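PDB 4O4V: triosephosphate isomerase from Trichomonas vaginalis, which probably interconverts D-glyceraldehyde 3-phosphate and dihydroxyacetone phosphate, a step shared by glycolysis and gluconeogenesis, and works as a homodimer. Local coordinates for residues W89-H94 with K121-C126. Residues are numbered along the deposited sequence; the frame is centred on the assembly and turned at random.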
# COMPACT_ATOMS: atom_id res chain seq x y z
N TRP A 89 -13.51 8.59 1.35
CA TRP A 89 -13.88 7.20 1.65
C TRP A 89 -12.65 6.32 1.64
O TRP A 89 -11.71 6.52 0.89
CB TRP A 89 -14.83 6.67 0.58
CG TRP A 89 -16.26 7.09 0.70
CD1 TRP A 89 -16.86 8.13 0.06
CD2 TRP A 89 -17.28 6.48 1.51
NE1 TRP A 89 -18.18 8.19 0.40
CE2 TRP A 89 -18.46 7.20 1.31
CE3 TRP A 89 -17.29 5.39 2.39
CZ2 TRP A 89 -19.64 6.89 1.96
CZ3 TRP A 89 -18.47 5.08 3.05
CH2 TRP A 89 -19.63 5.82 2.81
N THR A 90 -12.73 5.26 2.45
CA THR A 90 -11.84 4.11 2.31
C THR A 90 -12.57 2.82 2.63
O THR A 90 -13.45 2.78 3.49
CB THR A 90 -10.57 4.22 3.20
OG1 THR A 90 -9.63 3.19 2.83
CG2 THR A 90 -10.88 4.19 4.66
N ILE A 91 -12.16 1.75 1.96
CA ILE A 91 -12.46 0.37 2.39
C ILE A 91 -11.51 -0.01 3.50
O ILE A 91 -10.34 0.39 3.47
CB ILE A 91 -12.33 -0.60 1.19
CG1 ILE A 91 -13.27 -0.19 0.05
CG2 ILE A 91 -12.59 -2.05 1.60
CD1 ILE A 91 -13.06 -0.97 -1.24
N LEU A 92 -11.99 -0.79 4.46
CA LEU A 92 -11.16 -1.39 5.51
C LEU A 92 -11.53 -2.83 5.71
O LEU A 92 -12.71 -3.18 5.68
CB LEU A 92 -11.36 -0.65 6.85
CG LEU A 92 -10.86 0.79 6.93
CD1 LEU A 92 -11.19 1.37 8.29
CD2 LEU A 92 -9.38 0.83 6.67
N GLY A 93 -10.53 -3.66 5.98
CA GLY A 93 -10.79 -5.03 6.41
C GLY A 93 -11.27 -5.97 5.33
O GLY A 93 -11.82 -7.03 5.61
N HIS A 94 -11.03 -5.64 4.07
CA HIS A 94 -11.39 -6.53 2.98
C HIS A 94 -10.75 -7.89 3.21
O HIS A 94 -9.60 -7.99 3.70
CB HIS A 94 -10.91 -5.95 1.65
CG HIS A 94 -11.49 -6.62 0.48
ND1 HIS A 94 -11.01 -7.80 -0.04
CD2 HIS A 94 -12.58 -6.30 -0.24
CE1 HIS A 94 -11.81 -8.18 -1.01
NE2 HIS A 94 -12.74 -7.27 -1.18
N LYS A 121 -15.05 8.52 5.78
CA LYS A 121 -16.10 7.53 5.84
C LYS A 121 -15.53 6.18 5.47
O LYS A 121 -14.58 6.12 4.67
CB LYS A 121 -17.22 7.90 4.87
CG LYS A 121 -17.83 9.28 5.13
CD LYS A 121 -18.89 9.63 4.09
CE LYS A 121 -19.54 11.00 4.37
NZ LYS A 121 -20.74 11.16 3.53
N ILE A 122 -16.08 5.10 6.03
CA ILE A 122 -15.49 3.79 5.87
C ILE A 122 -16.48 2.76 5.38
O ILE A 122 -17.67 2.79 5.76
CB ILE A 122 -14.81 3.28 7.17
CG1 ILE A 122 -15.78 2.98 8.30
CG2 ILE A 122 -13.73 4.26 7.63
CD1 ILE A 122 -15.15 2.37 9.57
N ILE A 123 -15.98 1.83 4.58
CA ILE A 123 -16.69 0.61 4.22
C ILE A 123 -15.94 -0.51 4.91
O ILE A 123 -14.83 -0.90 4.48
CB ILE A 123 -16.74 0.38 2.71
CG1 ILE A 123 -17.40 1.54 1.97
CG2 ILE A 123 -17.44 -0.94 2.39
CD1 ILE A 123 -17.12 1.55 0.48
N TYR A 124 -16.48 -0.99 6.02
CA TYR A 124 -15.79 -1.95 6.89
C TYR A 124 -16.27 -3.36 6.56
O TYR A 124 -17.49 -3.62 6.63
CB TYR A 124 -16.06 -1.62 8.36
CG TYR A 124 -15.14 -2.33 9.32
CD1 TYR A 124 -15.44 -3.58 9.79
CD2 TYR A 124 -13.97 -1.73 9.75
CE1 TYR A 124 -14.58 -4.23 10.72
CE2 TYR A 124 -13.14 -2.35 10.66
CZ TYR A 124 -13.44 -3.59 11.13
OH TYR A 124 -12.58 -4.15 12.06
N CYS A 125 -15.37 -4.25 6.18
CA CYS A 125 -15.73 -5.57 5.70
C CYS A 125 -15.56 -6.64 6.75
O CYS A 125 -14.64 -6.59 7.57
CB CYS A 125 -14.83 -5.91 4.50
SG CYS A 125 -14.91 -4.77 3.11
N CYS A 126 -16.44 -7.64 6.70
CA CYS A 126 -16.40 -8.79 7.58
C CYS A 126 -16.89 -10.01 6.81
O CYS A 126 -17.31 -9.87 5.63
CB CYS A 126 -17.33 -8.53 8.76
SG CYS A 126 -19.10 -8.43 8.37
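Trp89 lies beside Lys121 and Leu92 beside Tyr124 where strands 89-92 and 121-126 run parallel, the axes of these short segments diverging by 15°. Four backbone hydrogen bonds join them: Thr90 N to Lys121 O, Ile123 N to Thr90 O, Leu92 N to Ile123 O (2.8 Å) and Cys125 N to Leu92 O. Thr90 OG1, anti to its backbone N (chi1 -170°), turns back to its own strand and bonds Ile91 O from above the carbonyl plane.

The indole of Trp89 lies over the aliphatic stem of Lys121. Lys121 CB sits 3.5 Å from the centroid of the six-membered ring in a CH-pi contact, and the extended lysine chain carries CD to 3.6 Å from Trp89 CZ2. Ile122 O approaches the ring edge near its plane, 3.6 Å from Trp89 CZ3. On the sheet face of Trp89, Ile91, Lys121 and Ile123, which looks into the barrel, Ile123 CG1 packs on Trp89 CZ3. Cys125 SG lies 3.9 Å from Ile91 CG2.

The other face carries Thr90, Leu92, Ile122 and Tyr124. Ile122 CG2 reaches Leu92 CD1 (3.9 Å), while Leu92 CB rests against Tyr124 CD2; helix 105-117 packs on Leu92, Ile122 and Tyr124.

Past the strand, Gly93 turns the chain at positive phi and its O lies 3.4 Å from Cys125 CB. Arg98 hydrogen-bonds both Gly93 O and Cys125 O, tying the two C-terminal ends together. His94 ND1 caps Glu96 N at the start of helix 95-99, and the His94 side chain touches Glu166 of its own chain and Thr74 of the second subunit. Such parallel pairing, with a helical connection between neighbouring strands, is the beta-alpha-beta crossover of the TIM barrel.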